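GTP-sensing transcriptional pleiotropic repressor CodY (Clostridioides difficile, PDB 5N0L) senses isoleucine through its GAF domain and GTP as nutrient signals and represses transcription, linking metabolism to sporulation and virulence in this pathogen. Local coordinates at the interface of chains A and B. Coordinates in Å, arbitrary orientation; residue numbers count along the deposited sequence, not the author numbering. Chains: chain A/B, GTP-sensing transcriptional pleiotropic repressor CodY.

The interface of chains A and B. Residues chain A 12, 15-16; chain B 32, 39, 146, 149-150.
A:Ile15 enters a groove between two helices of chain B, an instance of how one branched side chain can pack against two elements of a partner subunit at once. Its branches divide the work. CG1 lies 3.9 Å from CG2 of B:Ile146, and the terminal CD1 continues to CG2 of B:Val39, 4.0 Å away. The other branch, CG2, is directed anti to the backbone N (CG1 has chi1 -62°) and reaches CD1 of B:Leu32 at 4.0 Å, while also touching the CE1 rim of the B:Tyr149 ring. A:Ile15 and B:Tyr149 run past one another in opposite directions, with the phenol OH beside CB of A:Ile15. On the other flank of the phenol, A:Thr12 places its methyl CG2 3.3 Å from B:Tyr149 OH, and its hydroxyl OG1 lies in the ring plane at the CE2 edge.

In this patch a hydrogen bond of 2.9 Å joins the phenol OH of B:Tyr149 to the amide oxygen OD1 of A:Asn16; amide and ring planes are turned 48° apart. The tyrosine ring is set between its own backbone N and carbonyl carbon (chi1 89°), an orientation that carries the hydroxyl to helix 7-22 of chain A. Within chain B, B:Ser150 OG donates to the backbone O of B:Ile146 at 2.8 Å, which ties the serine hydroxyl to its own helix, while OG also lies beside A:Ile15 CG2.

The two-fold repeats the contact with the chains exchanged, consistent with a reciprocal dimer of GAF domains, although the crystal alone does not establish the biological assembly. In the fold, the N-terminal helix 7-22 of chain A packs over helix 30-39 and the C-terminal helix 141-158 of chain B.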
ATOM      1  N   THR A  12      -7.444  -5.316  28.338  1.00 23.46           N
ATOM      2  CA  THR A  12      -7.862  -4.996  26.991  1.00 22.73           C
ATOM      3  C   THR A  12      -7.538  -3.552  26.672  1.00 26.65           C
ATOM      4  O   THR A  12      -7.121  -3.207  25.532  1.00 24.87           O
ATOM      5  CB  THR A  12      -9.377  -5.306  26.853  1.00 27.50           C
ATOM      6  OG1 THR A  12      -9.537  -6.728  26.909  1.00 25.37           O
ATOM      7  CG2 THR A  12      -9.867  -4.824  25.587  1.00 35.21           C
ATOM      8  N   ILE A  15      -3.754  -3.235  26.037  1.00 25.38           N
ATOM      9  CA  ILE A  15      -3.470  -3.785  24.714  1.00 27.89           C
ATOM     10  C   ILE A  15      -3.906  -2.787  23.628  1.00 31.28           C
ATOM     11  O   ILE A  15      -3.125  -2.519  22.691  1.00 29.46           O
ATOM     12  CB  ILE A  15      -4.110  -5.153  24.443  1.00 25.93           C
ATOM     13  CG1 ILE A  15      -3.629  -6.248  25.396  1.00 27.45           C
ATOM     14  CG2 ILE A  15      -3.991  -5.614  22.951  1.00 25.76           C
ATOM     15  CD1 ILE A  15      -2.185  -6.652  25.323  1.00 31.05           C
ATOM     16  N   ASN A  16      -5.133  -2.231  23.730  1.00 25.79           N
ATOM     17  CA  ASN A  16      -5.670  -1.388  22.702  1.00 27.47           C
ATOM     18  C   ASN A  16      -4.883  -0.090  22.603  1.00 26.30           C
ATOM     19  O   ASN A  16      -4.732   0.462  21.487  1.00 31.74           O
ATOM     20  CB  ASN A  16      -7.203  -1.135  22.894  1.00 25.32           C
ATOM     21  CG  ASN A  16      -8.044  -2.402  22.636  1.00 27.95           C
ATOM     22  OD1 ASN A  16      -7.581  -3.405  22.018  1.00 25.78           O
ATOM     23  ND2 ASN A  16      -9.339  -2.352  23.073  1.00 28.55           N
TER
ATOM     24  N   LEU B  32       3.398  -5.365  20.391  1.00 21.93           N
ATOM     25  CA  LEU B  32       2.249  -6.177  20.852  1.00 24.76           C
ATOM     26  C   LEU B  32       2.642  -7.269  21.792  1.00 26.06           C
ATOM     27  O   LEU B  32       2.005  -7.495  22.846  1.00 24.47           O
ATOM     28  CB  LEU B  32       1.452  -6.744  19.660  1.00 23.98           C
ATOM     29  CG  LEU B  32       0.241  -7.656  19.947  1.00 18.18           C
ATOM     30  CD1 LEU B  32      -0.751  -6.888  20.897  1.00 22.68           C
ATOM     31  CD2 LEU B  32      -0.359  -8.054  18.678  1.00 23.73           C
ATOM     32  N   VAL B  39       0.686  -7.853  30.367  1.00 20.41           N
ATOM     33  CA  VAL B  39      -0.701  -8.082  31.050  1.00 20.25           C
ATOM     34  C   VAL B  39      -0.943  -9.612  31.279  1.00 21.77           C
ATOM     35  O   VAL B  39      -1.785  -9.940  32.247  1.00 36.25           O
ATOM     36  CB  VAL B  39      -1.846  -7.453  30.234  1.00 27.81           C
ATOM     37  CG1 VAL B  39      -1.697  -5.971  29.982  1.00 30.10           C
ATOM     38  CG2 VAL B  39      -2.134  -8.232  28.989  1.00 29.45           C
ATOM     39  N   ILE B 146      -8.068 -12.112  25.493  1.00 16.54           N
ATOM     40  CA  ILE B 146      -6.953 -11.156  25.155  1.00 18.78           C
ATOM     41  C   ILE B 146      -6.009 -11.816  24.142  1.00 18.95           C
ATOM     42  O   ILE B 146      -5.634 -11.157  23.119  1.00 22.97           O
ATOM     43  CB  ILE B 146      -6.236 -10.626  26.363  1.00 22.96           C
ATOM     44  CG1 ILE B 146      -7.191  -9.776  27.284  1.00 25.16           C
ATOM     45  CG2 ILE B 146      -5.020  -9.788  26.018  1.00 29.95           C
ATOM     46  CD1 ILE B 146      -6.609  -9.610  28.635  1.00 41.83           C
ATOM     47  N   TYR B 149      -7.870 -12.312  20.617  1.00 20.79           N
ATOM     48  CA  TYR B 149      -8.153 -11.186  19.808  1.00 24.25           C
ATOM     49  C   TYR B 149      -6.728 -10.599  19.356  1.00 19.69           C
ATOM     50  O   TYR B 149      -6.641 -10.097  18.219  1.00 21.94           O
ATOM     51  CB  TYR B 149      -9.133 -10.222  20.403  1.00 29.76           C
ATOM     52  CG  TYR B 149      -8.643  -9.151  21.250  1.00 31.32           C
ATOM     53  CD1 TYR B 149      -7.895  -8.094  20.718  1.00 29.12           C
ATOM     54  CD2 TYR B 149      -9.067  -9.058  22.587  1.00 33.34           C
ATOM     55  CE1 TYR B 149      -7.468  -7.036  21.477  1.00 33.07           C
ATOM     56  CE2 TYR B 149      -8.662  -7.978  23.374  1.00 37.03           C
ATOM     57  CZ  TYR B 149      -7.852  -6.963  22.791  1.00 36.95           C
ATOM     58  OH  TYR B 149      -7.448  -5.895  23.562  1.00 41.89           O
ATOM     59  N   SER B 150      -5.727 -10.765  20.214  1.00 20.19           N
ATOM     60  CA  SER B 150      -4.337 -10.295  19.843  1.00 21.76           C
ATOM     61  C   SER B 150      -3.879 -11.095  18.654  1.00 24.04           C
ATOM     62  O   SER B 150      -3.331 -10.423  17.644  1.00 22.63           O
ATOM     63  CB  SER B 150      -3.435 -10.397  21.008  1.00 22.49           C
ATOM     64  OG  SER B 150      -3.734  -9.410  22.003  1.00 24.79           O
TER